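PDB 4FGW: glycerol-3-phosphate dehydrogenase [NAD(+)] 1 from Saccharomyces cerevisiae, which reduces dihydroxyacetone phosphate with NADH to glycerol 3-phosphate, reversibly, and so drives the build-up of glycerol that protects yeast cells under hyperosmotic stress. Local coordinates for residues 121-126 with 172-177; 150-155 with 178-183; 163-168 with 233-238. All blocks are in the same frame, centred on the assembly; numbering follows the deposited sequence.

Overall arrangement
All three contacts lie in or beside the eight-stranded sheet of the nucleotide-binding domain, and strand 175-180 serves both interaction 1 and interaction 2. Interaction 1 is an apolar contact in the core, where Phe123 reaches past the intervening strand 146-149. Interaction 2, also buried and closest to the middle of the chain, is largely polar: at the strand ends a lysine, a serine, backbone groups and two waters meet beside the probable substrate site. Interaction 3 is partly buried and apolar but for one serine hydroxyl, and joins helix 164-172 to the first turn of helix 235-257. Phe123 O probably bonds Cys150 N, tying interactions 1 and 2, while Phe123 packs on Ile168 of 163-168.

Interaction 1: 121-126 with 172-177; sequences IVFNIP and LGIQCG
Phe123 points its ring at two aliphatic side chains, Leu172 and Ile174, that lead into strand 175-180. The far corner of the ring does the closest touching, CZ of Phe123 lying 3.8 Å from CD1 of Leu172, which approaches obliquely. Ile174 comes to the rim instead: its CD1 sits near the ring plane, 4.3 Å from Phe123 CE1. Phe123 and Leu172 reach for each other from opposite directions, and in Phe123 a first torsion of -68° sets CG anti to the carbonyl carbon, which carries the ring across to Leu172. Within its own strand, CG2 of Ile121 covers one ring face toward the rim, 3.5 Å above the plane. The setting is a Rossmann-type sheet: strands 120-123 and 175-180 run parallel with strand 146-149 between them, so side chains rather than backbones bridge the gap. Ala147 of that middle strand touches Phe123, Ile174 and Cys176. Helix 164-172 adds Ile168, which touches both Phe123 and Cys176. Gly173 leaves this helix with positive phi (77°), and Ile174 O then accepts a hydrogen bond from Thr169 OG1.

Interaction 2: 150-155 with 178-183; sequences CLKGFE and ALSGAN
Lys152 supplies the direct polar link, its NZ donating to Gly181 O over 2.9 Å. NZ is tilted 21° from the carbonyl plane, with a C=O...N angle of 151°. The lysine chain bends at chi3 and chi4 on the way and passes Ser180, whose OG is 3.5 Å from Lys152 CE. Two waters extend the polar network. The first accepts from Lys152 NZ (2.8 Å) and from Gly181 N, and donates to Asn183 OD1, so lysine and loop share one solvent molecule. The second accepts from Gly153 N at 2.8 Å and donates to Ser180 OG. These groups gather at the C-terminal ends of parallel strands 146-149 and 175-180, where Rossmann-type domains usually place the cofactor and active site; Lys152 probably binds substrate, and its side chain is about 4 Å from that of Lys245, the likely proton acceptor. A salt bridge to Asp301 OD2 gives the same NZ a charged partner. Cutting this side chain back to an alanine is likely to leave Asp301 without its salt-bridge partner, Gly181 O without its lysine donor and the first water with one bond fewer. The apolar contact between the segments is that of Cys150 with Leu179, SG resting 4.0 Å from Leu179 CB and 4.2 Å from Leu179 CD2. Trp45 of helix 44-59, a probable NAD(+)-binding residue, touches both Cys150 and Leu179.

Interaction 3: 163-168 with 233-238; sequences LLSSYI and EDVAGI
Leu163 reaches over the first turn of helix 235-257 and plants its two methyls on Ala236. Its CB points toward that helix; CG lies beside the backbone N (chi1 -55°) and the chain then runs extended (chi2 173°), which brings the two methyls to Ala236. From CG the methyls divide the work: CD1 of Leu163 lies 3.9 Å from Ala236 CA and 4.1 Å from Ala236 CB, while CD2 of Leu163 meets Ala236 CA at 4.0 Å. CD1 also makes a looser contact with Val235 CG1. Two residues on, in the first turn of its helix, Ser165 sets its OG 3.4 Å from Val235 CG1. Here two helix N-termini meet, Leu163 being the N-cap residue of helix 164-172 and Asp234 that of helix 235-257, and the contact joins helix 164-172 of the Rossmann-type domain to the long helix 235-257, which belongs to the C-terminal family region. Asp234 OD1 caps its helix by accepting from Gly237 N at 2.9 Å, though the donor stands 58° out of the carboxylate plane. The other oxygen, OD2, accepts from Arg288 N, Thr291 OG1 and Ser287 OG, which should hold the carboxylate against turning. Phe284 touches both Leu163 and Ala236, while on the sheet side Cys176 packs on Ser165 and Ala199 on Val235.

Interaction 1: 121-126 with 172-177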
ATOM      1  N   ILE A 121       6.483  31.542  -3.006  1.00 71.39           N
ATOM      2  CA  ILE A 121       6.783  31.334  -1.586  1.00 69.63           C
ATOM      3  C   ILE A 121       6.572  29.856  -1.248  1.00 68.72           C
ATOM      4  O   ILE A 121       5.506  29.302  -1.523  1.00 66.62           O
ATOM      5  CB  ILE A 121       6.026  32.279  -0.599  1.00 74.73           C
ATOM      6  CG1 ILE A 121       6.354  33.763  -0.862  1.00 78.95           C
ATOM      7  CG2 ILE A 121       6.363  31.916   0.861  1.00 74.39           C
ATOM      8  CD1 ILE A 121       5.485  34.785  -0.095  1.00 82.70           C
ATOM      9  N   VAL A 122       7.599  29.222  -0.666  1.00 63.45           N
ATOM     10  CA  VAL A 122       7.536  27.824  -0.239  1.00 59.00           C
ATOM     11  C   VAL A 122       7.471  27.866   1.297  1.00 63.32           C
ATOM     12  O   VAL A 122       8.449  28.254   1.938  1.00 64.02           O
ATOM     13  CB  VAL A 122       8.720  26.972  -0.776  1.00 60.60           C
ATOM     14  CG1 VAL A 122       8.587  25.514  -0.344  1.00 56.82           C
ATOM     15  CG2 VAL A 122       8.827  27.069  -2.294  1.00 60.91           C
ATOM     16  N   PHE A 123       6.295  27.573   1.880  1.00 59.60           N
ATOM     17  CA  PHE A 123       6.140  27.598   3.338  1.00 59.54           C
ATOM     18  C   PHE A 123       6.577  26.264   3.894  1.00 60.76           C
ATOM     19  O   PHE A 123       6.071  25.220   3.474  1.00 58.05           O
ATOM     20  CB  PHE A 123       4.695  27.898   3.750  1.00 62.13           C
ATOM     21  CG  PHE A 123       4.239  29.297   3.437  1.00 67.43           C
ATOM     22  CD1 PHE A 123       3.551  29.574   2.259  1.00 71.36           C
ATOM     23  CD2 PHE A 123       4.483  30.342   4.325  1.00 71.37           C
ATOM     24  CE1 PHE A 123       3.112  30.871   1.983  1.00 75.54           C
ATOM     25  CE2 PHE A 123       4.046  31.637   4.042  1.00 77.29           C
ATOM     26  CZ  PHE A 123       3.358  31.891   2.878  1.00 76.43           C
ATOM     27  N   ASN A 124       7.545  26.293   4.805  1.00 58.29           N
ATOM     28  CA  ASN A 124       8.075  25.086   5.425  1.00 56.33           C
ATOM     29  C   ASN A 124       8.488  25.334   6.884  1.00 61.84           C
ATOM     30  O   ASN A 124       9.661  25.228   7.255  1.00 61.23           O
ATOM     31  CB  ASN A 124       9.199  24.482   4.569  1.00 55.12           C
ATOM     32  CG  ASN A 124       9.406  23.006   4.768  1.00 68.83           C
ATOM     33  OD1 ASN A 124       9.868  22.307   3.866  1.00 59.44           O
ATOM     34  ND2 ASN A 124       9.068  22.490   5.945  1.00 59.90           N
ATOM     35  N   ILE A 125       7.495  25.552   7.740  1.00 60.43           N
ATOM     36  CA  ILE A 125       7.697  25.782   9.172  1.00 62.38           C
ATOM     37  C   ILE A 125       6.732  24.930   9.952  1.00 65.43           C
ATOM     38  O   ILE A 125       5.756  24.506   9.394  1.00 64.61           O
ATOM     39  CB  ILE A 125       7.408  27.256   9.592  1.00 68.65           C
ATOM     40  CG1 ILE A 125       5.926  27.553   9.506  1.00 69.91           C
ATOM     41  CG2 ILE A 125       8.164  28.234   8.773  1.00 70.61           C
ATOM     42  CD1 ILE A 125       5.574  28.346   8.347  1.00 78.71           C
ATOM     43  N   PRO A 126       6.972  24.703  11.240  1.00 62.35           N
ATOM     44  CA  PRO A 126       6.022  23.878  12.009  1.00 61.43           C
ATOM     45  C   PRO A 126       4.661  24.583  12.124  1.00 67.75           C
ATOM     46  O   PRO A 126       4.583  25.814  12.160  1.00 69.91           O
ATOM     47  CB  PRO A 126       6.695  23.728  13.383  1.00 64.72           C
ATOM     48  CG  PRO A 126       8.102  24.177  13.200  1.00 69.99           C
ATOM     49  CD  PRO A 126       8.080  25.175  12.095  1.00 66.20           C
ATOM     50  N   LEU A 172      -3.484  35.659   3.562  1.00 87.64           N
ATOM     51  CA  LEU A 172      -2.589  36.430   2.693  1.00 87.82           C
ATOM     52  C   LEU A 172      -3.167  36.871   1.343  1.00 92.42           C
ATOM     53  O   LEU A 172      -2.641  37.810   0.739  1.00 93.43           O
ATOM     54  CB  LEU A 172      -1.229  35.715   2.526  1.00 83.93           C
ATOM     55  CG  LEU A 172      -0.459  35.375   3.819  1.00 86.47           C
ATOM     56  CD1 LEU A 172       0.732  34.506   3.529  1.00 82.29           C
ATOM     57  CD2 LEU A 172      -0.017  36.638   4.561  1.00 92.72           C
ATOM     58  N   GLY A 173      -4.238  36.212   0.896  1.00 88.64           N
ATOM     59  CA  GLY A 173      -4.894  36.512  -0.378  1.00 90.61           C
ATOM     60  C   GLY A 173      -4.148  35.961  -1.582  1.00 91.75           C
ATOM     61  O   GLY A 173      -4.382  36.385  -2.718  1.00 93.39           O
ATOM     62  N   ILE A 174      -3.250  35.001  -1.341  1.00 84.16           N
ATOM     63  CA  ILE A 174      -2.417  34.385  -2.379  1.00 81.09           C
ATOM     64  C   ILE A 174      -2.820  32.946  -2.657  1.00 81.75           C
ATOM     65  O   ILE A 174      -3.230  32.250  -1.724  1.00 80.02           O
ATOM     66  CB  ILE A 174      -0.899  34.536  -2.040  1.00 82.26           C
ATOM     67  CG1 ILE A 174      -0.505  33.791  -0.723  1.00 79.05           C
ATOM     68  CG2 ILE A 174      -0.501  36.033  -2.005  1.00 86.59           C
ATOM     69  CD1 ILE A 174       0.997  33.741  -0.412  1.00 79.87           C
ATOM     70  N   GLN A 175      -2.704  32.493  -3.933  1.00 77.54           N
ATOM     71  CA  GLN A 175      -2.998  31.099  -4.311  1.00 73.64           C
ATOM     72  C   GLN A 175      -1.972  30.195  -3.629  1.00 73.03           C
ATOM     73  O   GLN A 175      -0.795  30.556  -3.560  1.00 72.06           O
ATOM     74  CB  GLN A 175      -2.978  30.905  -5.839  1.00 75.28           C
ATOM     75  CG  GLN A 175      -3.588  29.575  -6.315  1.00 81.17           C
ATOM     76  CD  GLN A 175      -5.106  29.487  -6.265  1.00 98.84           C
ATOM     77  OE1 GLN A 175      -5.823  30.447  -5.935  1.00 97.45           O
ATOM     78  NE2 GLN A 175      -5.634  28.329  -6.650  1.00 82.82           N
ATOM     79  N   CYS A 176      -2.427  29.061  -3.069  1.00 66.93           N
ATOM     80  CA  CYS A 176      -1.542  28.174  -2.318  1.00 63.31           C
ATOM     81  C   CYS A 176      -1.831  26.697  -2.491  1.00 64.52           C
ATOM     82  O   CYS A 176      -2.933  26.236  -2.186  1.00 64.64           O
ATOM     83  CB  CYS A 176      -1.501  28.574  -0.842  1.00 63.94           C
ATOM     84  SG  CYS A 176      -0.324  27.633   0.154  1.00 64.20           S
ATOM     85  N   GLY A 177      -0.819  25.973  -2.956  1.00 58.73           N
ATOM     86  CA  GLY A 177      -0.869  24.530  -3.130  1.00 56.15           C
ATOM     87  C   GLY A 177      -0.144  23.807  -2.013  1.00 59.39           C
ATOM     88  O   GLY A 177       0.216  24.421  -1.004  1.00 60.44           O
TER

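Interaction 2: 150-155 with 178-183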
ATOM      1  N   CYS A 150       4.478  23.086   2.567  1.00 51.49           N
ATOM      2  CA  CYS A 150       5.121  21.803   2.869  1.00 49.07           C
ATOM      3  C   CYS A 150       4.660  21.309   4.261  1.00 54.48           C
ATOM      4  O   CYS A 150       5.247  20.389   4.827  1.00 53.35           O
ATOM      5  CB  CYS A 150       6.640  21.947   2.817  1.00 49.16           C
ATOM      6  SG  CYS A 150       7.283  22.470   1.216  1.00 53.69           S
ATOM      7  N   LEU A 151       3.642  21.954   4.829  1.00 53.83           N
ATOM      8  CA  LEU A 151       3.115  21.604   6.144  1.00 53.99           C
ATOM      9  C   LEU A 151       2.198  20.389   5.991  1.00 56.75           C
ATOM     10  O   LEU A 151       1.157  20.466   5.330  1.00 56.10           O
ATOM     11  CB  LEU A 151       2.400  22.811   6.792  1.00 56.64           C
ATOM     12  CG  LEU A 151       3.303  23.946   7.333  1.00 63.32           C
ATOM     13  CD1 LEU A 151       3.967  24.756   6.198  1.00 64.60           C
ATOM     14  CD2 LEU A 151       2.512  24.907   8.214  1.00 66.33           C
ATOM     15  N   LYS A 152       2.587  19.283   6.585  1.00 52.72           N
ATOM     16  CA  LYS A 152       1.846  18.060   6.461  1.00 51.64           C
ATOM     17  C   LYS A 152       0.586  18.035   7.269  1.00 58.43           C
ATOM     18  O   LYS A 152       0.535  18.527   8.359  1.00 60.30           O
ATOM     19  CB  LYS A 152       2.701  16.890   6.876  1.00 51.58           C
ATOM     20  CG  LYS A 152       3.416  16.261   5.752  1.00 61.95           C
ATOM     21  CD  LYS A 152       4.010  14.975   6.192  1.00 65.30           C
ATOM     22  CE  LYS A 152       3.695  13.854   5.275  1.00 51.45           C
ATOM     23  NZ  LYS A 152       4.902  13.402   4.618  1.00 57.57           N
ATOM     24  N   GLY A 153      -0.425  17.408   6.716  1.00 55.36           N
ATOM     25  CA  GLY A 153      -1.712  17.279   7.372  1.00 57.40           C
ATOM     26  C   GLY A 153      -2.650  18.436   7.105  1.00 64.66           C
ATOM     27  O   GLY A 153      -2.467  19.203   6.154  1.00 64.10           O
ATOM     28  N   PHE A 154      -3.682  18.536   7.944  1.00 63.69           N
ATOM     29  CA  PHE A 154      -4.721  19.556   7.880  1.00 67.28           C
ATOM     30  C   PHE A 154      -5.297  19.771   9.288  1.00 74.17           C
ATOM     31  O   PHE A 154      -4.976  19.012  10.205  1.00 73.13           O
ATOM     32  CB  PHE A 154      -5.823  19.141   6.871  1.00 69.41           C
ATOM     33  CG  PHE A 154      -6.725  18.009   7.312  1.00 71.46           C
ATOM     34  CD1 PHE A 154      -8.057  18.241   7.620  1.00 77.32           C
ATOM     35  CD2 PHE A 154      -6.244  16.706   7.404  1.00 71.65           C
ATOM     36  CE1 PHE A 154      -8.889  17.196   8.025  1.00 79.18           C
ATOM     37  CE2 PHE A 154      -7.077  15.663   7.819  1.00 75.16           C
ATOM     38  CZ  PHE A 154      -8.390  15.916   8.137  1.00 76.19           C
ATOM     39  N   GLU A 155      -6.136  20.795   9.455  1.00 74.82           N
ATOM     40  CA  GLU A 155      -6.772  21.109  10.731  1.00 78.95           C
ATOM     41  C   GLU A 155      -8.101  20.359  10.809  1.00 85.63           C
ATOM     42  O   GLU A 155      -8.905  20.419   9.874  1.00 85.70           O
ATOM     43  CB  GLU A 155      -6.973  22.627  10.872  1.00 83.59           C
ATOM     44  CG  GLU A 155      -6.931  23.127  12.301  1.00 97.34           C
ATOM     45  CD  GLU A 155      -6.680  24.615  12.477  1.00122.99           C
ATOM     46  OE1 GLU A 155      -6.398  25.013  13.629  1.00128.82           O
ATOM     47  OE2 GLU A 155      -6.769  25.384  11.489  1.00116.04           O
ATOM     48  N   ALA A 178       0.081  22.498  -2.176  1.00 54.28           N
ATOM     49  CA  ALA A 178       0.767  21.703  -1.154  1.00 51.52           C
ATOM     50  C   ALA A 178       1.819  20.754  -1.718  1.00 50.81           C
ATOM     51  O   ALA A 178       1.762  20.401  -2.890  1.00 49.55           O
ATOM     52  CB  ALA A 178      -0.243  20.942  -0.306  1.00 51.66           C
ATOM     53  N   LEU A 179       2.816  20.402  -0.887  1.00 46.02           N
ATOM     54  CA  LEU A 179       3.887  19.452  -1.185  1.00 43.93           C
ATOM     55  C   LEU A 179       3.875  18.421  -0.050  1.00 47.44           C
ATOM     56  O   LEU A 179       4.032  18.791   1.116  1.00 45.78           O
ATOM     57  CB  LEU A 179       5.263  20.152  -1.284  1.00 44.40           C
ATOM     58  CG  LEU A 179       6.468  19.286  -1.709  1.00 46.56           C
ATOM     59  CD1 LEU A 179       7.457  20.081  -2.502  1.00 47.16           C
ATOM     60  CD2 LEU A 179       7.170  18.648  -0.495  1.00 47.13           C
ATOM     61  N   SER A 180       3.648  17.135  -0.397  1.00 45.15           N
ATOM     62  CA  SER A 180       3.602  16.017   0.562  1.00 43.65           C
ATOM     63  C   SER A 180       3.901  14.684  -0.127  1.00 45.33           C
ATOM     64  O   SER A 180       3.479  14.460  -1.249  1.00 44.92           O
ATOM     65  CB  SER A 180       2.240  15.966   1.253  1.00 46.88           C
ATOM     66  OG  SER A 180       2.250  15.176   2.430  1.00 52.41           O
ATOM     67  N   GLY A 181       4.631  13.814   0.551  1.00 41.29           N
ATOM     68  CA  GLY A 181       4.971  12.495   0.027  1.00 38.77           C
ATOM     69  C   GLY A 181       5.636  11.615   1.059  1.00 40.33           C
ATOM     70  O   GLY A 181       5.835  12.042   2.195  1.00 38.97           O
ATOM     71  N   ALA A 182       5.956  10.362   0.684  1.00 37.43           N
ATOM     72  CA  ALA A 182       6.665   9.426   1.557  1.00 36.40           C
ATOM     73  C   ALA A 182       8.158   9.846   1.557  1.00 42.69           C
ATOM     74  O   ALA A 182       8.967   9.406   0.730  1.00 42.49           O
ATOM     75  CB  ALA A 182       6.492   8.004   1.045  1.00 35.97           C
ATOM     76  N   ASN A 183       8.488  10.765   2.460  1.00 42.01           N
ATOM     77  CA  ASN A 183       9.830  11.324   2.567  1.00 43.46           C
ATOM     78  C   ASN A 183      10.149  11.887   3.941  1.00 47.76           C
ATOM     79  O   ASN A 183       9.249  12.201   4.707  1.00 47.66           O
ATOM     80  CB  ASN A 183      10.108  12.368   1.446  1.00 46.75           C
ATOM     81  CG  ASN A 183       9.049  13.416   1.268  1.00 53.24           C
ATOM     82  OD1 ASN A 183       8.793  14.243   2.141  1.00 50.80           O
ATOM     83  ND2 ASN A 183       8.430  13.412   0.119  1.00 42.93           N
TER
HETATM   84  O   HOH W   1       6.183  15.140   2.838  1.00 46.02           O
HETATM   85  O   HOH W   2      -0.030  16.400   4.117  1.00 56.65           O

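Interaction 3: 163-168 with 233-238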
ATOM      1  N   LEU A 163      -7.853  23.075   5.513  1.00 72.61           N
ATOM      2  CA  LEU A 163      -6.540  22.873   4.920  1.00 68.19           C
ATOM      3  C   LEU A 163      -5.654  24.048   5.348  1.00 71.18           C
ATOM      4  O   LEU A 163      -6.126  25.189   5.401  1.00 74.30           O
ATOM      5  CB  LEU A 163      -6.632  22.791   3.380  1.00 67.31           C
ATOM      6  CG  LEU A 163      -7.589  21.745   2.773  1.00 71.25           C
ATOM      7  CD1 LEU A 163      -7.696  21.913   1.276  1.00 71.47           C
ATOM      8  CD2 LEU A 163      -7.177  20.316   3.120  1.00 69.75           C
ATOM      9  N   LEU A 164      -4.390  23.809   5.643  1.00 64.13           N
ATOM     10  CA  LEU A 164      -3.487  24.862   6.072  1.00 64.52           C
ATOM     11  C   LEU A 164      -3.023  25.764   4.952  1.00 68.32           C
ATOM     12  O   LEU A 164      -2.573  26.866   5.171  1.00 69.96           O
ATOM     13  CB  LEU A 164      -2.266  24.267   6.748  1.00 61.99           C
ATOM     14  CG  LEU A 164      -2.466  23.113   7.712  1.00 66.17           C
ATOM     15  CD1 LEU A 164      -1.149  22.581   8.145  1.00 63.26           C
ATOM     16  CD2 LEU A 164      -3.239  23.523   8.891  1.00 71.11           C
ATOM     17  N   SER A 165      -3.094  25.260   3.742  1.00 62.16           N
ATOM     18  CA  SER A 165      -2.903  26.035   2.513  1.00 62.49           C
ATOM     19  C   SER A 165      -4.069  27.038   2.344  1.00 69.76           C
ATOM     20  O   SER A 165      -3.841  28.178   1.923  1.00 71.75           O
ATOM     21  CB  SER A 165      -2.811  25.104   1.307  1.00 63.27           C
ATOM     22  OG  SER A 165      -3.812  24.100   1.320  1.00 69.83           O
ATOM     23  N   SER A 166      -5.302  26.633   2.735  1.00 66.99           N
ATOM     24  CA  SER A 166      -6.481  27.503   2.686  1.00 71.17           C
ATOM     25  C   SER A 166      -6.377  28.618   3.721  1.00 79.41           C
ATOM     26  O   SER A 166      -6.849  29.726   3.459  1.00 82.96           O
ATOM     27  CB  SER A 166      -7.766  26.712   2.898  1.00 75.12           C
ATOM     28  OG  SER A 166      -8.050  25.847   1.811  1.00 81.72           O
ATOM     29  N   TYR A 167      -5.745  28.331   4.889  1.00 75.34           N
ATOM     30  CA  TYR A 167      -5.513  29.314   5.951  1.00 77.64           C
ATOM     31  C   TYR A 167      -4.585  30.396   5.393  1.00 81.26           C
ATOM     32  O   TYR A 167      -4.870  31.580   5.566  1.00 85.21           O
ATOM     33  CB  TYR A 167      -4.903  28.650   7.209  1.00 77.60           C
ATOM     34  CG  TYR A 167      -4.605  29.615   8.342  1.00 83.41           C
ATOM     35  CD1 TYR A 167      -5.611  30.041   9.205  1.00 89.17           C
ATOM     36  CD2 TYR A 167      -3.314  30.096   8.557  1.00 83.59           C
ATOM     37  CE1 TYR A 167      -5.343  30.932  10.247  1.00 92.33           C
ATOM     38  CE2 TYR A 167      -3.035  30.987   9.599  1.00 86.88           C
ATOM     39  CZ  TYR A 167      -4.050  31.393  10.447  1.00 98.17           C
ATOM     40  OH  TYR A 167      -3.783  32.273  11.472  1.00103.37           O
ATOM     41  N   ILE A 168      -3.509  29.982   4.683  1.00 73.70           N
ATOM     42  CA  ILE A 168      -2.533  30.870   4.036  1.00 73.41           C
ATOM     43  C   ILE A 168      -3.247  31.787   3.019  1.00 80.52           C
ATOM     44  O   ILE A 168      -3.044  33.000   3.049  1.00 83.12           O
ATOM     45  CB  ILE A 168      -1.351  30.061   3.418  1.00 72.02           C
ATOM     46  CG1 ILE A 168      -0.476  29.431   4.527  1.00 69.35           C
ATOM     47  CG2 ILE A 168      -0.507  30.920   2.444  1.00 73.77           C
ATOM     48  CD1 ILE A 168       0.478  28.302   4.087  1.00 68.77           C
ATOM     49  N   GLU A 233      -3.539  18.502  -9.231  1.00 61.27           N
ATOM     50  CA  GLU A 233      -4.423  19.600  -8.828  1.00 63.33           C
ATOM     51  C   GLU A 233      -4.948  19.425  -7.402  1.00 66.17           C
ATOM     52  O   GLU A 233      -5.040  20.401  -6.663  1.00 66.87           O
ATOM     53  CB  GLU A 233      -5.616  19.712  -9.794  1.00 67.42           C
ATOM     54  CG  GLU A 233      -5.285  20.386 -11.111  1.00 80.55           C
ATOM     55  CD  GLU A 233      -6.376  21.314 -11.604  1.00111.47           C
ATOM     56  OE1 GLU A 233      -7.208  20.861 -12.422  1.00119.49           O
ATOM     57  OE2 GLU A 233      -6.412  22.486 -11.161  1.00101.63           O
ATOM     58  N   ASP A 234      -5.311  18.180  -7.032  1.00 60.55           N
ATOM     59  CA  ASP A 234      -5.927  17.817  -5.760  1.00 59.17           C
ATOM     60  C   ASP A 234      -5.125  18.154  -4.491  1.00 62.64           C
ATOM     61  O   ASP A 234      -4.459  17.289  -3.912  1.00 61.03           O
ATOM     62  CB  ASP A 234      -6.440  16.362  -5.811  1.00 59.18           C
ATOM     63  CG  ASP A 234      -7.372  15.934  -4.689  1.00 63.17           C
ATOM     64  OD1 ASP A 234      -7.794  16.803  -3.895  1.00 63.93           O
ATOM     65  OD2 ASP A 234      -7.679  14.727  -4.606  1.00 62.66           O
ATOM     66  N   VAL A 235      -5.233  19.430  -4.050  1.00 60.52           N
ATOM     67  CA  VAL A 235      -4.605  19.974  -2.839  1.00 58.74           C
ATOM     68  C   VAL A 235      -5.231  19.323  -1.591  1.00 64.65           C
ATOM     69  O   VAL A 235      -4.512  19.015  -0.642  1.00 62.44           O
ATOM     70  CB  VAL A 235      -4.642  21.539  -2.797  1.00 63.33           C
ATOM     71  CG1 VAL A 235      -4.146  22.089  -1.463  1.00 62.37           C
ATOM     72  CG2 VAL A 235      -3.842  22.145  -3.947  1.00 63.16           C
ATOM     73  N   ALA A 236      -6.556  19.102  -1.601  1.00 64.60           N
ATOM     74  CA  ALA A 236      -7.274  18.485  -0.482  1.00 65.17           C
ATOM     75  C   ALA A 236      -6.822  17.029  -0.206  1.00 67.77           C
ATOM     76  O   ALA A 236      -6.488  16.715   0.939  1.00 67.10           O
ATOM     77  CB  ALA A 236      -8.770  18.546  -0.728  1.00 68.91           C
ATOM     78  N   GLY A 237      -6.776  16.191  -1.254  1.00 63.58           N
ATOM     79  CA  GLY A 237      -6.379  14.782  -1.185  1.00 61.45           C
ATOM     80  C   GLY A 237      -5.016  14.547  -0.569  1.00 65.19           C
ATOM     81  O   GLY A 237      -4.899  13.790   0.400  1.00 64.11           O
ATOM     82  N   ILE A 238      -4.009  15.235  -1.064  1.00 62.90           N
ATOM     83  CA  ILE A 238      -2.679  15.074  -0.524  1.00 61.54           C
ATOM     84  C   ILE A 238      -2.505  15.543   0.916  1.00 63.47           C
ATOM     85  O   ILE A 238      -1.699  15.002   1.635  1.00 62.23           O
ATOM     86  CB  ILE A 238      -1.635  15.627  -1.486  1.00 66.21           C
ATOM     87  CG1 ILE A 238      -1.070  16.963  -1.058  1.00 65.55           C
ATOM     88  CG2 ILE A 238      -2.256  15.828  -2.787  1.00 70.64           C
ATOM     89  CD1 ILE A 238       0.056  17.400  -1.922  1.00 70.36           C
TER